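Local coordinates for protein methyl-accepting/DNA response regulator (Bacillus cereus, PDB 3D6W) that probably binds DNA through its LytTR domain, the part present here, as the output end of a phosphorelay response regulator, at residues F83-D88 with V93-S98. Residues are numbered along the deposited sequence; the frame is centred on the assembly and turned at random.
With FMT (formic acid), chain E.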
ATOM      1  N   PHE A  83     -11.271  23.258 -17.324  1.00 60.99           N
ATOM      2  CA  PHE A  83     -10.899  23.302 -15.893  1.00 58.92           C
ATOM      3  C   PHE A  83      -9.460  23.728 -15.734  1.00 56.16           C
ATOM      4  O   PHE A  83      -8.658  23.675 -16.650  1.00 54.69           O
ATOM      5  CB  PHE A  83     -11.102  21.948 -15.190  1.00 59.27           C
ATOM      6  CG  PHE A  83     -12.495  21.376 -15.334  1.00 59.80           C
ATOM      7  CD1 PHE A  83     -13.549  21.857 -14.553  1.00 59.77           C
ATOM      8  CD2 PHE A  83     -12.755  20.344 -16.243  1.00 60.92           C
ATOM      9  CE1 PHE A  83     -14.823  21.339 -14.682  1.00 58.13           C
ATOM     10  CE2 PHE A  83     -14.032  19.811 -16.360  1.00 59.35           C
ATOM     11  CZ  PHE A  83     -15.064  20.322 -15.584  1.00 59.19           C
ATOM     12  N   LEU A  84      -9.144  24.155 -14.535  1.00 53.95           N
ATOM     13  CA  LEU A  84      -7.795  24.458 -14.191  1.00 53.17           C
ATOM     14  C   LEU A  84      -7.553  23.699 -12.910  1.00 51.78           C
ATOM     15  O   LEU A  84      -8.403  23.732 -12.001  1.00 52.43           O
ATOM     16  CB  LEU A  84      -7.658  25.966 -13.971  1.00 53.53           C
ATOM     17  CG  LEU A  84      -6.323  26.622 -13.998  1.00 53.39           C
ATOM     18  CD1 LEU A  84      -5.434  26.000 -15.104  1.00 52.65           C
ATOM     19  CD2 LEU A  84      -6.574  28.158 -14.168  1.00 53.10           C
ATOM     20  N   LEU A  85      -6.432  22.976 -12.860  1.00 49.78           N
ATOM     21  CA  LEU A  85      -6.094  22.133 -11.721  1.00 47.93           C
ATOM     22  C   LEU A  85      -5.071  22.849 -10.880  1.00 47.39           C
ATOM     23  O   LEU A  85      -4.015  23.232 -11.329  1.00 46.54           O
ATOM     24  CB  LEU A  85      -5.536  20.770 -12.181  1.00 47.12           C
ATOM     25  CG  LEU A  85      -6.336  20.044 -13.273  1.00 45.60           C
ATOM     26  CD1 LEU A  85      -5.728  18.682 -13.626  1.00 36.85           C
ATOM     27  CD2 LEU A  85      -7.804  19.955 -12.876  1.00 43.69           C
ATOM     28  N   SER A  86      -5.406  23.012  -9.624  1.00 47.97           N
ATOM     29  CA  SER A  86      -4.488  23.481  -8.607  1.00 48.07           C
ATOM     30  C   SER A  86      -3.753  22.277  -8.057  1.00 45.91           C
ATOM     31  O   SER A  86      -4.386  21.395  -7.476  1.00 45.30           O
ATOM     32  CB  SER A  86      -5.316  24.138  -7.479  1.00 49.42           C
ATOM     33  OG  SER A  86      -4.526  24.943  -6.613  1.00 55.91           O
HETATM   34  N   MSE A  87      -2.432  22.233  -8.237  1.00 44.13           N
HETATM   35  CA  MSE A  87      -1.639  21.144  -7.736  1.00 43.18           C
HETATM   36  C   MSE A  87      -1.203  21.410  -6.285  1.00 44.86           C
HETATM   37  O   MSE A  87      -1.254  22.555  -5.836  1.00 46.03           O
HETATM   38  CB  MSE A  87      -0.440  20.869  -8.637  1.00 42.05           C
HETATM   39  CG  MSE A  87      -0.765  20.702 -10.099  1.00 39.14           C
HETATM   40 SE   MSE A  87      -2.039  19.314 -10.532  0.65 32.51          SE
HETATM   41  CE  MSE A  87      -0.968  17.844 -10.016  1.00 25.61           C
ATOM     42  N   ASP A  88      -0.797  20.350  -5.578  1.00 45.01           N
ATOM     43  CA  ASP A  88      -0.405  20.429  -4.212  1.00 46.81           C
ATOM     44  C   ASP A  88       0.824  21.311  -3.981  1.00 47.90           C
ATOM     45  O   ASP A  88       0.924  21.947  -2.951  1.00 49.37           O
ATOM     46  CB  ASP A  88      -0.051  19.021  -3.680  1.00 47.48           C
ATOM     47  CG  ASP A  88      -1.253  18.246  -3.192  1.00 47.38           C
ATOM     48  OD1 ASP A  88      -2.326  18.845  -2.986  1.00 48.80           O
ATOM     49  OD2 ASP A  88      -1.112  17.018  -3.001  1.00 50.10           O
ATOM     50  N   VAL A  93      -2.376  23.232 -13.820  1.00 57.11           N
ATOM     51  CA  VAL A  93      -2.397  22.431 -15.042  1.00 57.84           C
ATOM     52  C   VAL A  93      -3.750  22.618 -15.678  1.00 58.17           C
ATOM     53  O   VAL A  93      -4.766  22.539 -14.981  1.00 58.56           O
ATOM     54  CB  VAL A  93      -2.145  20.924 -14.730  1.00 58.64           C
ATOM     55  CG1 VAL A  93      -2.300  20.084 -15.995  1.00 58.11           C
ATOM     56  CG2 VAL A  93      -0.746  20.721 -14.060  1.00 55.82           C
ATOM     57  N   PRO A  94      -3.791  22.894 -16.996  1.00 58.02           N
ATOM     58  CA  PRO A  94      -5.073  22.996 -17.648  1.00 57.04           C
ATOM     59  C   PRO A  94      -5.729  21.673 -18.094  1.00 56.72           C
ATOM     60  O   PRO A  94      -5.079  20.764 -18.568  1.00 55.21           O
ATOM     61  CB  PRO A  94      -4.756  23.863 -18.864  1.00 56.88           C
ATOM     62  CG  PRO A  94      -3.365  23.560 -19.199  1.00 56.55           C
ATOM     63  CD  PRO A  94      -2.681  23.151 -17.931  1.00 58.06           C
ATOM     64  N   VAL A  95      -7.055  21.620 -17.977  1.00 57.49           N
ATOM     65  CA  VAL A  95      -7.864  20.625 -18.656  1.00 57.43           C
ATOM     66  C   VAL A  95      -8.516  21.354 -19.840  1.00 57.84           C
ATOM     67  O   VAL A  95      -9.313  22.278 -19.652  1.00 58.08           O
ATOM     68  CB  VAL A  95      -8.950  19.965 -17.722  1.00 57.16           C
ATOM     69  CG1 VAL A  95      -9.581  18.777 -18.416  1.00 56.72           C
ATOM     70  CG2 VAL A  95      -8.358  19.566 -16.364  1.00 55.41           C
ATOM     71  N   SER A  96      -8.162  20.954 -21.058  1.00 58.18           N
ATOM     72  CA  SER A  96      -8.644  21.623 -22.216  1.00 57.67           C
ATOM     73  C   SER A  96     -10.100  21.278 -22.481  1.00 59.98           C
ATOM     74  O   SER A  96     -10.639  20.266 -21.991  1.00 61.04           O
ATOM     75  CB  SER A  96      -7.777  21.285 -23.411  1.00 57.68           C
ATOM     76  OG  SER A  96      -7.816  19.926 -23.789  1.00 54.88           O
ATOM     77  N   GLN A  97     -10.748  22.149 -23.245  1.00 62.13           N
ATOM     78  CA  GLN A  97     -12.103  21.956 -23.718  1.00 63.68           C
ATOM     79  C   GLN A  97     -12.344  20.601 -24.346  1.00 63.20           C
ATOM     80  O   GLN A  97     -13.437  20.077 -24.240  1.00 63.88           O
ATOM     81  CB  GLN A  97     -12.454  23.021 -24.758  1.00 63.98           C
ATOM     82  CG  GLN A  97     -13.764  22.811 -25.510  1.00 65.68           C
ATOM     83  CD  GLN A  97     -14.152  24.087 -26.245  1.00 69.25           C
ATOM     84  OE1 GLN A  97     -15.272  24.610 -26.095  1.00 77.40           O
ATOM     85  NE2 GLN A  97     -13.205  24.622 -27.023  1.00 77.67           N
ATOM     86  N   SER A  98     -11.337  20.048 -25.008  1.00 62.68           N
ATOM     87  CA  SER A  98     -11.524  18.855 -25.765  1.00 62.54           C
ATOM     88  C   SER A  98     -11.416  17.590 -24.884  1.00 62.49           C
ATOM     89  O   SER A  98     -11.981  16.535 -25.222  1.00 63.19           O
ATOM     90  CB  SER A  98     -10.594  18.865 -26.977  1.00 62.74           C
ATOM     91  OG  SER A  98      -9.564  17.924 -26.879  1.00 66.44           O
TER
HETATM   92  C   FMT E 304      -6.248  19.860 -26.712  1.00 46.32           C
HETATM   93  O1  FMT E 304      -7.162  20.693 -26.920  1.00 47.22           O
HETATM   94  O2  FMT E 304      -6.171  19.287 -25.605  1.00 45.29           O
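Val93 pairs with Leu85 by two backbone hydrogen bonds, Leu85 N to Val93 O at 2.7 Å and Val93 N to Leu85 O at 3.0 Å. With CG2 anti to its own carbonyl carbon, Val93 sends this methyl to the bent chain of selenomethionine Met87, where it sits 4.0 Å from both CG and SE. Val93 O is also flanked by hydrocarbon: CG of Leu85 lies 3.4 Å away, and CD1 of Leu84 approaches it from the other face of the sheet.

Pro94 sits at the non-hydrogen-bonded position opposite Leu84, where its lack of an N-H costs this pairing nothing; the CA-CA separation is 4.6 Å. Its ring meets Leu84 only loosely, the nearest side-chain atoms being Leu84 CD1 and Pro94 CB.

At Val95 the hydrogen-bonded type of pair returns, with Phe83. Its N-H reaches Phe83 O almost straight (166°), and Phe83 N returns a longer bond to Val95 O. Val95 CG2 packs against CD2 of Leu85 at 3.6 Å and CB of Phe83, while Val95 CB lies at the edge of the Phe83 ring, near its plane. On the face that carries Phe83, Leu85, Val93 and Val95, Phe103 of helix 100-107 packs on Leu85 and Val95.

Ser96 leaves the pairing, and its OG donates a hydrogen bond to O2 of a formic acid molecule, probably from the crystallisation liquor.

Alternating hydrogen-bonded and non-hydrogen-bonded pairs, with strand directions 150° apart, mark antiparallel pairing, and the short connection between strand 83-87 and strand 92-95 makes it a beta hairpin; strand 83-87 is the middle one of a three-stranded sheet in the all-antiparallel beta architecture of the LytTR DNA-binding domain.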